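Local structure of scyllo-inosose 3-dehydrogenase (Thermotoga maritima, 3IP1) at residues V217-G222 with A231-A236; H261-T266 with V271-D276; F286-G291 with P298-V303. The protein catalyses the NAD(+)-dependent oxidation of scyllo-inosose to 3-dehydro-scyllo-inosose, probably as a step in myo-inositol degradation. All blocks are in the same frame, centred on the assembly; numbering follows the deposited sequence.

Contact 1 of 3, residues V217-G222 with A231-A236; sequences VVILGG and AILKHA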
loop_
_atom_site.group_PDB
_atom_site.type_symbol
_atom_site.label_atom_id
_atom_site.label_comp_id
_atom_site.label_asym_id
_atom_site.label_seq_id
_atom_site.Cartn_x
_atom_site.Cartn_y
_atom_site.Cartn_z
ATOM N N VAL A 217 -3.578 12.969 15.267
ATOM C CA VAL A 217 -2.778 11.927 15.893
ATOM C C VAL A 217 -2.784 12.096 17.411
ATOM O O VAL A 217 -2.870 13.210 17.904
ATOM C CB VAL A 217 -1.305 11.886 15.355
ATOM C CG1 VAL A 217 -1.281 11.692 13.818
ATOM C CG2 VAL A 217 -0.550 13.128 15.749
ATOM N N VAL A 218 -2.677 10.973 18.128
ATOM C CA VAL A 218 -2.608 10.950 19.587
ATOM C C VAL A 218 -1.371 10.167 20.020
ATOM O O VAL A 218 -1.191 9.004 19.654
ATOM C CB VAL A 218 -3.885 10.312 20.208
ATOM C CG1 VAL A 218 -3.724 10.096 21.711
ATOM C CG2 VAL A 218 -5.132 11.181 19.903
ATOM N N ILE A 219 -0.520 10.806 20.809
ATOM C CA ILE A 219 0.690 10.158 21.333
ATOM C C ILE A 219 0.590 9.992 22.853
ATOM O O ILE A 219 0.404 10.965 23.590
ATOM C CB ILE A 219 1.977 10.949 20.960
ATOM C CG1 ILE A 219 2.150 10.982 19.436
ATOM C CG2 ILE A 219 3.196 10.331 21.605
ATOM C CD1 ILE A 219 2.735 12.223 18.932
ATOM N N LEU A 220 0.728 8.756 23.305
ATOM C CA LEU A 220 0.693 8.442 24.722
ATOM C C LEU A 220 2.126 8.224 25.194
ATOM O O LEU A 220 2.770 7.246 24.807
ATOM C CB LEU A 220 -0.180 7.201 24.966
ATOM C CG LEU A 220 -1.668 7.347 24.587
ATOM C CD1 LEU A 220 -1.980 6.917 23.125
ATOM C CD2 LEU A 220 -2.545 6.565 25.559
ATOM N N GLY A 221 2.622 9.145 26.022
ATOM C CA GLY A 221 3.976 9.045 26.577
ATOM C C GLY A 221 4.871 10.088 25.959
ATOM O O GLY A 221 5.015 10.125 24.727
ATOM N N GLY A 222 5.462 10.939 26.804
ATOM C CA GLY A 222 6.323 12.041 26.359
ATOM C C GLY A 222 7.819 11.909 26.667
ATOM O O GLY A 222 8.507 12.916 26.895
ATOM N N ALA A 231 7.009 15.874 16.924
ATOM C CA ALA A 231 7.718 16.633 15.903
ATOM C C ALA A 231 7.486 16.052 14.511
ATOM O O ALA A 231 7.145 16.787 13.578
ATOM C CB ALA A 231 9.221 16.676 16.230
ATOM N N ILE A 232 7.674 14.739 14.370
ATOM C CA ILE A 232 7.579 14.102 13.056
ATOM C C ILE A 232 6.178 14.253 12.466
ATOM O O ILE A 232 6.018 14.594 11.285
ATOM C CB ILE A 232 7.947 12.602 13.108
ATOM C CG1 ILE A 232 9.468 12.425 13.332
ATOM C CG2 ILE A 232 7.524 11.920 11.817
ATOM C CD1 ILE A 232 9.830 11.048 14.013
ATOM N N LEU A 233 5.177 13.992 13.299
ATOM C CA LEU A 233 3.795 13.966 12.863
ATOM C C LEU A 233 3.226 15.361 12.621
ATOM O O LEU A 233 2.381 15.525 11.750
ATOM C CB LEU A 233 2.950 13.159 13.845
ATOM C CG LEU A 233 3.262 11.658 13.732
ATOM C CD1 LEU A 233 2.641 10.833 14.896
ATOM C CD2 LEU A 233 2.818 11.122 12.347
ATOM N N LYS A 234 3.708 16.368 13.364
ATOM C CA LYS A 234 3.395 17.747 13.005
ATOM C C LYS A 234 4.011 18.104 11.649
ATOM O O LYS A 234 3.305 18.580 10.772
ATOM C CB LYS A 234 3.807 18.757 14.081
ATOM C CG LYS A 234 3.062 20.086 13.997
ATOM C CD LYS A 234 1.540 19.901 14.046
ATOM C CE LYS A 234 0.783 21.222 13.812
ATOM N NZ LYS A 234 -0.701 21.043 13.938
ATOM N N HIS A 235 5.304 17.833 11.467
ATOM C CA HIS A 235 5.952 18.031 10.169
ATOM C C HIS A 235 5.271 17.245 9.043
ATOM O O HIS A 235 5.316 17.678 7.887
ATOM C CB HIS A 235 7.469 17.757 10.227
ATOM C CG HIS A 235 8.262 18.941 10.703
ATOM N ND1 HIS A 235 8.369 19.279 12.040
ATOM C CD2 HIS A 235 8.938 19.898 10.021
ATOM C CE1 HIS A 235 9.097 20.377 12.163
ATOM N NE2 HIS A 235 9.444 20.778 10.952
ATOM N N ALA A 236 4.614 16.136 9.396
ATOM C CA ALA A 236 3.905 15.293 8.430
ATOM C C ALA A 236 2.520 15.822 8.059
ATOM O O ALA A 236 1.827 15.221 7.224
ATOM C CB ALA A 236 3.776 13.875 8.958
#
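In the beta-alpha-beta unit that opens the parallel sheet, Leu233 of helix 224-235 packs on Val217 and Ile219 of strand 216-220. Alternation along the strand selects the partners: Val217 and Ile219 aim their side chains at the helix, while Val218 between them points away. Val217 does most of the touching. Val217 CG2 sits between the backbone N and the carbonyl carbon, and from there it reaches Leu233 CB at 4.0 Å and, at the same separation, Leu233 CD1. The two side chains cross obliquely, and Leu233 CD1 also lies 4.1 Å from Val217 CB. Ile219 adds a looser touch, its CD1 lying 4.3 Å from Leu233 CD1. The same leucine methyl thus bridges both strand residues.

Near the end of the helix, Ala231 O accepts two bonds from His235. His235 N gives one to Ala231 O at 3.0 Å, and His235 ND1 reaches Ala231 O from the opposite face of its plane at 3.2 Å. That second bond lies almost in the imidazole plane and should limit rotation of the ring. Lys234 NZ forms a salt bridge with Asp260, and Ala236 packs on Pro213 of the second subunit. Gly221 has a positive phi (109°) that would jam a side chain against the preceding carbonyl O, and Gly222 N is hydrogen-bonded to Glu245, which probably binds NAD(+), as in related enzymes. Strand, glycine-rich turn and helix in this order are characteristic of the Rossmann fold, consistent with a GxGxxG dinucleotide-binding motif.

Contact 2 of 3, residues H261-T266 with V271-D276; sequences HVIDPT and VEAVLD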
loop_
_atom_site.group_PDB
_atom_site.type_symbol
_atom_site.label_atom_id
_atom_site.label_comp_id
_atom_site.label_asym_id
_atom_site.label_seq_id
_atom_site.Cartn_x
_atom_site.Cartn_y
_atom_site.Cartn_z
ATOM N N HIS A 261 -2.217 20.116 21.538
ATOM C CA HIS A 261 -2.826 19.911 22.840
ATOM C C HIS A 261 -2.012 18.922 23.648
ATOM O O HIS A 261 -1.484 17.933 23.107
ATOM C CB HIS A 261 -4.261 19.399 22.711
ATOM C CG HIS A 261 -5.120 20.238 21.820
ATOM N ND1 HIS A 261 -5.543 21.503 22.173
ATOM C CD2 HIS A 261 -5.641 19.994 20.594
ATOM C CE1 HIS A 261 -6.282 22.004 21.199
ATOM N NE2 HIS A 261 -6.354 21.109 20.229
ATOM N N VAL A 262 -1.906 19.200 24.944
ATOM C CA VAL A 262 -1.287 18.262 25.863
ATOM C C VAL A 262 -2.264 17.897 26.979
ATOM O O VAL A 262 -3.047 18.732 27.414
ATOM C CB VAL A 262 0.065 18.785 26.416
ATOM C CG1 VAL A 262 1.100 18.856 25.295
ATOM C CG2 VAL A 262 -0.096 20.146 27.119
ATOM N N ILE A 263 -2.217 16.637 27.401
ATOM C CA ILE A 263 -3.092 16.087 28.414
ATOM C C ILE A 263 -2.252 15.503 29.563
ATOM O O ILE A 263 -1.360 14.666 29.354
ATOM C CB ILE A 263 -3.993 14.957 27.824
ATOM C CG1 ILE A 263 -4.911 15.492 26.716
ATOM C CG2 ILE A 263 -4.823 14.277 28.920
ATOM C CD1 ILE A 263 -5.626 14.384 25.903
ATOM N N ASP A 264 -2.541 15.947 30.779
ATOM C CA ASP A 264 -2.053 15.283 31.979
ATOM C C ASP A 264 -3.110 14.245 32.366
ATOM O O ASP A 264 -4.110 14.601 32.954
ATOM C CB ASP A 264 -1.844 16.327 33.087
ATOM C CG ASP A 264 -1.368 15.723 34.403
ATOM O OD1 ASP A 264 -1.227 14.489 34.537
ATOM O OD2 ASP A 264 -1.139 16.517 35.331
ATOM N N PRO A 265 -2.894 12.957 32.028
ATOM C CA PRO A 265 -3.902 11.916 32.267
ATOM C C PRO A 265 -4.267 11.711 33.739
ATOM O O PRO A 265 -5.350 11.171 34.032
ATOM C CB PRO A 265 -3.238 10.638 31.723
ATOM C CG PRO A 265 -1.767 10.903 31.791
ATOM C CD PRO A 265 -1.620 12.390 31.541
ATOM N N THR A 266 -3.381 12.130 34.650
ATOM C CA THR A 266 -3.607 11.946 36.086
ATOM C C THR A 266 -4.562 12.994 36.669
ATOM O O THR A 266 -5.115 12.788 37.749
ATOM C CB THR A 266 -2.283 11.940 36.904
ATOM O OG1 THR A 266 -1.743 13.274 36.978
ATOM C CG2 THR A 266 -1.245 10.968 36.292
ATOM N N VAL A 271 -9.968 10.319 27.675
ATOM C CA VAL A 271 -10.971 10.032 26.649
ATOM C C VAL A 271 -11.769 11.266 26.212
ATOM O O VAL A 271 -11.828 11.580 25.024
ATOM C CB VAL A 271 -11.917 8.893 27.080
ATOM C CG1 VAL A 271 -13.119 8.786 26.119
ATOM C CG2 VAL A 271 -11.159 7.559 27.147
ATOM N N GLU A 272 -12.356 11.981 27.168
ATOM C CA GLU A 272 -13.193 13.150 26.847
ATOM C C GLU A 272 -12.375 14.274 26.233
ATOM O O GLU A 272 -12.860 14.994 25.347
ATOM C CB GLU A 272 -13.924 13.690 28.086
ATOM C CG GLU A 272 -14.744 12.660 28.854
ATOM C CD GLU A 272 -15.878 12.054 28.048
ATOM O OE1 GLU A 272 -16.424 12.723 27.142
ATOM O OE2 GLU A 272 -16.242 10.899 28.338
ATOM N N ALA A 273 -11.141 14.429 26.715
ATOM C CA ALA A 273 -10.263 15.487 26.237
ATOM C C ALA A 273 -9.882 15.231 24.784
ATOM O O ALA A 273 -9.957 16.143 23.959
ATOM C CB ALA A 273 -9.002 15.610 27.118
ATOM N N VAL A 274 -9.494 13.990 24.478
ATOM C CA VAL A 274 -9.184 13.618 23.089
ATOM C C VAL A 274 -10.407 13.822 22.180
ATOM O O VAL A 274 -10.285 14.419 21.111
ATOM C CB VAL A 274 -8.651 12.160 22.973
ATOM C CG1 VAL A 274 -8.687 11.666 21.499
ATOM C CG2 VAL A 274 -7.232 12.053 23.542
ATOM N N LEU A 275 -11.576 13.342 22.622
ATOM C CA LEU A 275 -12.805 13.508 21.850
ATOM C C LEU A 275 -13.211 14.963 21.664
ATOM O O LEU A 275 -13.727 15.339 20.603
ATOM C CB LEU A 275 -13.959 12.671 22.413
ATOM C CG LEU A 275 -13.775 11.163 22.191
ATOM C CD1 LEU A 275 -14.763 10.346 23.018
ATOM C CD2 LEU A 275 -13.846 10.775 20.704
ATOM N N ASP A 276 -12.957 15.783 22.681
ATOM C CA ASP A 276 -13.302 17.192 22.616
ATOM C C ASP A 276 -12.388 17.885 21.607
ATOM O O ASP A 276 -12.854 18.517 20.662
ATOM C CB ASP A 276 -13.183 17.836 23.999
ATOM C CG ASP A 276 -13.123 19.353 23.939
ATOM O OD1 ASP A 276 -13.827 19.949 23.097
ATOM O OD2 ASP A 276 -12.378 19.966 24.742
#
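One methyl group carries nearly the whole contact: Ile263 CD1 meets both Ala273 and Val274, consecutive residues of helix 270-277, which follows the strand after only a short connection. Ile263 CD1 lies 3.8 Å from Ala273 CB and 3.7 Å from Val274 CG2. With CG1 anti to the carbonyl carbon (chi1 -62°) and the chain extended beyond it (chi2 169°), the isoleucine sends its long branch out to the helix. Ala273 CB is touched along that branch, since Ile263 CG1 is also close to it, at 4.1 Å. Val274, by contrast, is met at the methyl end, and its side chain crosses that of Ile263 at about a right angle. The small alanine is consistent with the close approach of strand and helix, 7.5 Å between Ile263 CA and Ala273 CA.

Directly after the strand the chain bends through an Asx turn. Asp264 OD1 accepts from Thr266 N at 3.2 Å and from Thr266 OG1 at 2.8 Å, both donors lying on the same face of the carboxylate, so one carboxylate oxygen is gripped by two bonds from Thr266.

Strand 261-263 is the outermost strand at one end of the parallel sheet and pairs with strand 240-244, whose Ile242 and Ser244 also pack on Ile263. Helix 270-277 covers it, with the ring of Tyr277 stacked on His261; farther along the same face, helix 293-306 packs against Val271, Val274 and Leu275.

Contact 3 of 3, residues F286-G291 with P298-V303; sequences FLEATG and PQIEEV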
loop_
_atom_site.group_PDB
_atom_site.type_symbol
_atom_site.label_atom_id
_atom_site.label_comp_id
_atom_site.label_asym_id
_atom_site.label_seq_id
_atom_site.Cartn_x
_atom_site.Cartn_y
_atom_site.Cartn_z
ATOM N N PHE A 286 -2.567 6.296 16.796
ATOM C CA PHE A 286 -2.206 6.370 18.202
ATOM C C PHE A 286 -0.826 5.739 18.371
ATOM O O PHE A 286 -0.558 4.669 17.837
ATOM C CB PHE A 286 -3.215 5.621 19.083
ATOM C CG PHE A 286 -4.630 6.158 19.015
ATOM C CD1 PHE A 286 -5.448 5.855 17.936
ATOM C CD2 PHE A 286 -5.143 6.938 20.066
ATOM C CE1 PHE A 286 -6.777 6.342 17.874
ATOM C CE2 PHE A 286 -6.456 7.434 20.033
ATOM C CZ PHE A 286 -7.282 7.140 18.944
ATOM N N LEU A 287 0.056 6.412 19.108
ATOM C CA LEU A 287 1.369 5.858 19.392
ATOM C C LEU A 287 1.400 5.518 20.861
ATOM O O LEU A 287 1.276 6.404 21.723
ATOM C CB LEU A 287 2.495 6.837 19.055
ATOM C CG LEU A 287 3.910 6.289 19.304
ATOM C CD1 LEU A 287 4.241 5.096 18.342
ATOM C CD2 LEU A 287 4.979 7.359 19.209
ATOM N N GLU A 288 1.549 4.227 21.142
ATOM C CA GLU A 288 1.640 3.750 22.503
ATOM C C GLU A 288 3.116 3.740 22.880
ATOM O O GLU A 288 3.832 2.795 22.554
ATOM C CB GLU A 288 1.061 2.332 22.611
ATOM C CG GLU A 288 0.609 1.939 24.026
ATOM C CD GLU A 288 1.653 2.230 25.102
ATOM O OE1 GLU A 288 2.541 1.388 25.359
ATOM O OE2 GLU A 288 1.587 3.322 25.684
ATOM N N ALA A 289 3.556 4.809 23.541
ATOM C CA ALA A 289 4.949 4.961 23.945
ATOM C C ALA A 289 5.096 5.094 25.464
ATOM O O ALA A 289 6.053 5.703 25.922
ATOM C CB ALA A 289 5.571 6.172 23.243
ATOM N N THR A 290 4.149 4.536 26.229
ATOM C CA THR A 290 4.179 4.607 27.701
ATOM C C THR A 290 4.896 3.426 28.338
ATOM O O THR A 290 5.489 3.565 29.389
ATOM C CB THR A 290 2.769 4.640 28.360
ATOM O OG1 THR A 290 2.115 3.386 28.146
ATOM C CG2 THR A 290 1.892 5.808 27.848
ATOM N N GLY A 291 4.800 2.254 27.733
ATOM C CA GLY A 291 5.298 1.060 28.381
ATOM C C GLY A 291 4.266 0.469 29.332
ATOM O O GLY A 291 4.487 -0.595 29.890
ATOM N N PRO A 298 -7.619 0.467 27.571
ATOM C CA PRO A 298 -9.065 0.700 27.645
ATOM C C PRO A 298 -9.453 2.107 27.181
ATOM O O PRO A 298 -10.463 2.283 26.480
ATOM C CB PRO A 298 -9.375 0.507 29.140
ATOM C CG PRO A 298 -8.308 -0.410 29.622
ATOM C CD PRO A 298 -7.083 -0.058 28.848
ATOM N N GLN A 299 -8.657 3.099 27.563
ATOM C CA GLN A 299 -8.912 4.463 27.128
ATOM C C GLN A 299 -8.706 4.674 25.627
ATOM O O GLN A 299 -9.442 5.428 25.011
ATOM C CB GLN A 299 -8.038 5.428 27.897
ATOM C CG GLN A 299 -8.135 5.240 29.394
ATOM C CD GLN A 299 -7.093 6.044 30.101
ATOM O OE1 GLN A 299 -7.066 7.269 29.989
ATOM N NE2 GLN A 299 -6.202 5.365 30.807
ATOM N N ILE A 300 -7.697 4.032 25.050
ATOM C CA ILE A 300 -7.464 4.117 23.608
ATOM C C ILE A 300 -8.642 3.482 22.893
ATOM O O ILE A 300 -9.190 4.048 21.947
ATOM C CB ILE A 300 -6.166 3.375 23.170
ATOM C CG1 ILE A 300 -4.916 4.078 23.699
ATOM C CG2 ILE A 300 -6.069 3.295 21.629
ATOM C CD1 ILE A 300 -3.623 3.238 23.533
ATOM N N GLU A 301 -9.020 2.288 23.344
ATOM C CA GLU A 301 -10.163 1.584 22.781
ATOM C C GLU A 301 -11.465 2.378 22.919
ATOM O O GLU A 301 -12.331 2.304 22.050
ATOM C CB GLU A 301 -10.303 0.204 23.419
ATOM C CG GLU A 301 -9.278 -0.808 22.915
ATOM C CD GLU A 301 -9.663 -2.215 23.304
ATOM O OE1 GLU A 301 -10.537 -2.310 24.177
ATOM O OE2 GLU A 301 -9.110 -3.214 22.767
ATOM N N GLU A 302 -11.596 3.158 23.988
ATOM C CA GLU A 302 -12.819 3.913 24.168
ATOM C C GLU A 302 -12.890 5.078 23.181
ATOM O O GLU A 302 -13.965 5.362 22.630
ATOM C CB GLU A 302 -13.011 4.399 25.615
ATOM C CG GLU A 302 -14.465 4.846 25.847
ATOM C CD GLU A 302 -14.698 5.622 27.141
ATOM O OE1 GLU A 302 -13.970 5.391 28.129
ATOM O OE2 GLU A 302 -15.629 6.461 27.169
ATOM N N VAL A 303 -11.763 5.758 22.972
ATOM C CA VAL A 303 -11.696 6.788 21.947
ATOM C C VAL A 303 -11.982 6.203 20.549
ATOM O O VAL A 303 -12.803 6.745 19.800
ATOM C CB VAL A 303 -10.345 7.520 21.930
ATOM C CG1 VAL A 303 -10.240 8.366 20.663
ATOM C CG2 VAL A 303 -10.190 8.407 23.183
#
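Phe286 lies with one ring face beneath Ile300 CG2, a CH-pi contact in which the methyl stands 4.3 Å from the ring centroid and 19° off the normal. The methyl is displaced toward the rim, over Phe286 CG and CD2, and the side chains of Phe286 and Ile300 run alongside in opposing directions. Val303, a turn later, comes instead to the ring edge: its CG1, anti to the backbone N (chi1 168°), is 3.6 Å from Phe286 CZ. Face and edge are thus packed by residues of one helix. With the ring cut back to an alanine here, Ile300 CG2 and Val303 CG1 would probably lose the surface they pack on, opening a gap between strand and helix.

Glu288 contributes its aliphatic part, with CG 4.5 Å from Ile300 CD1, and turns its carboxylate back to the loop, where Thr290 N bonds to Glu288 OE2 at 2.9 Å.

Strand 286-288 and helix segment 298-303 run antiparallel (174°), their axes 11.0 Å apart, as in the beta-alpha-beta unit completed by strand 313-316. Leu220 of strand 216-220 packs on Ile300, and helix 270-277 lies beside helix 293-306, Val274 packing on Val303.

The three contacts follow one another along the chain and share one six-stranded parallel sheet, their centres 12 to 14 Å apart. Contact 1 packs its helix on one face; contacts 2 and 3 place helices 270-277 and 293-306 side by side on the other, where Val274 CG1 meets Val303 CG1 at 3.7 Å. Val218, turned from its own helix, touches Val274 and Phe286, joining the three. Contacts 1 and 3 lie on adjacent strands, with probable hydrogen bonds between Leu220 and both Leu287 and Ala289. The sheet, with helices on both faces, illustrates the layered Rossmann-type architecture of the domain that probably binds NAD(+).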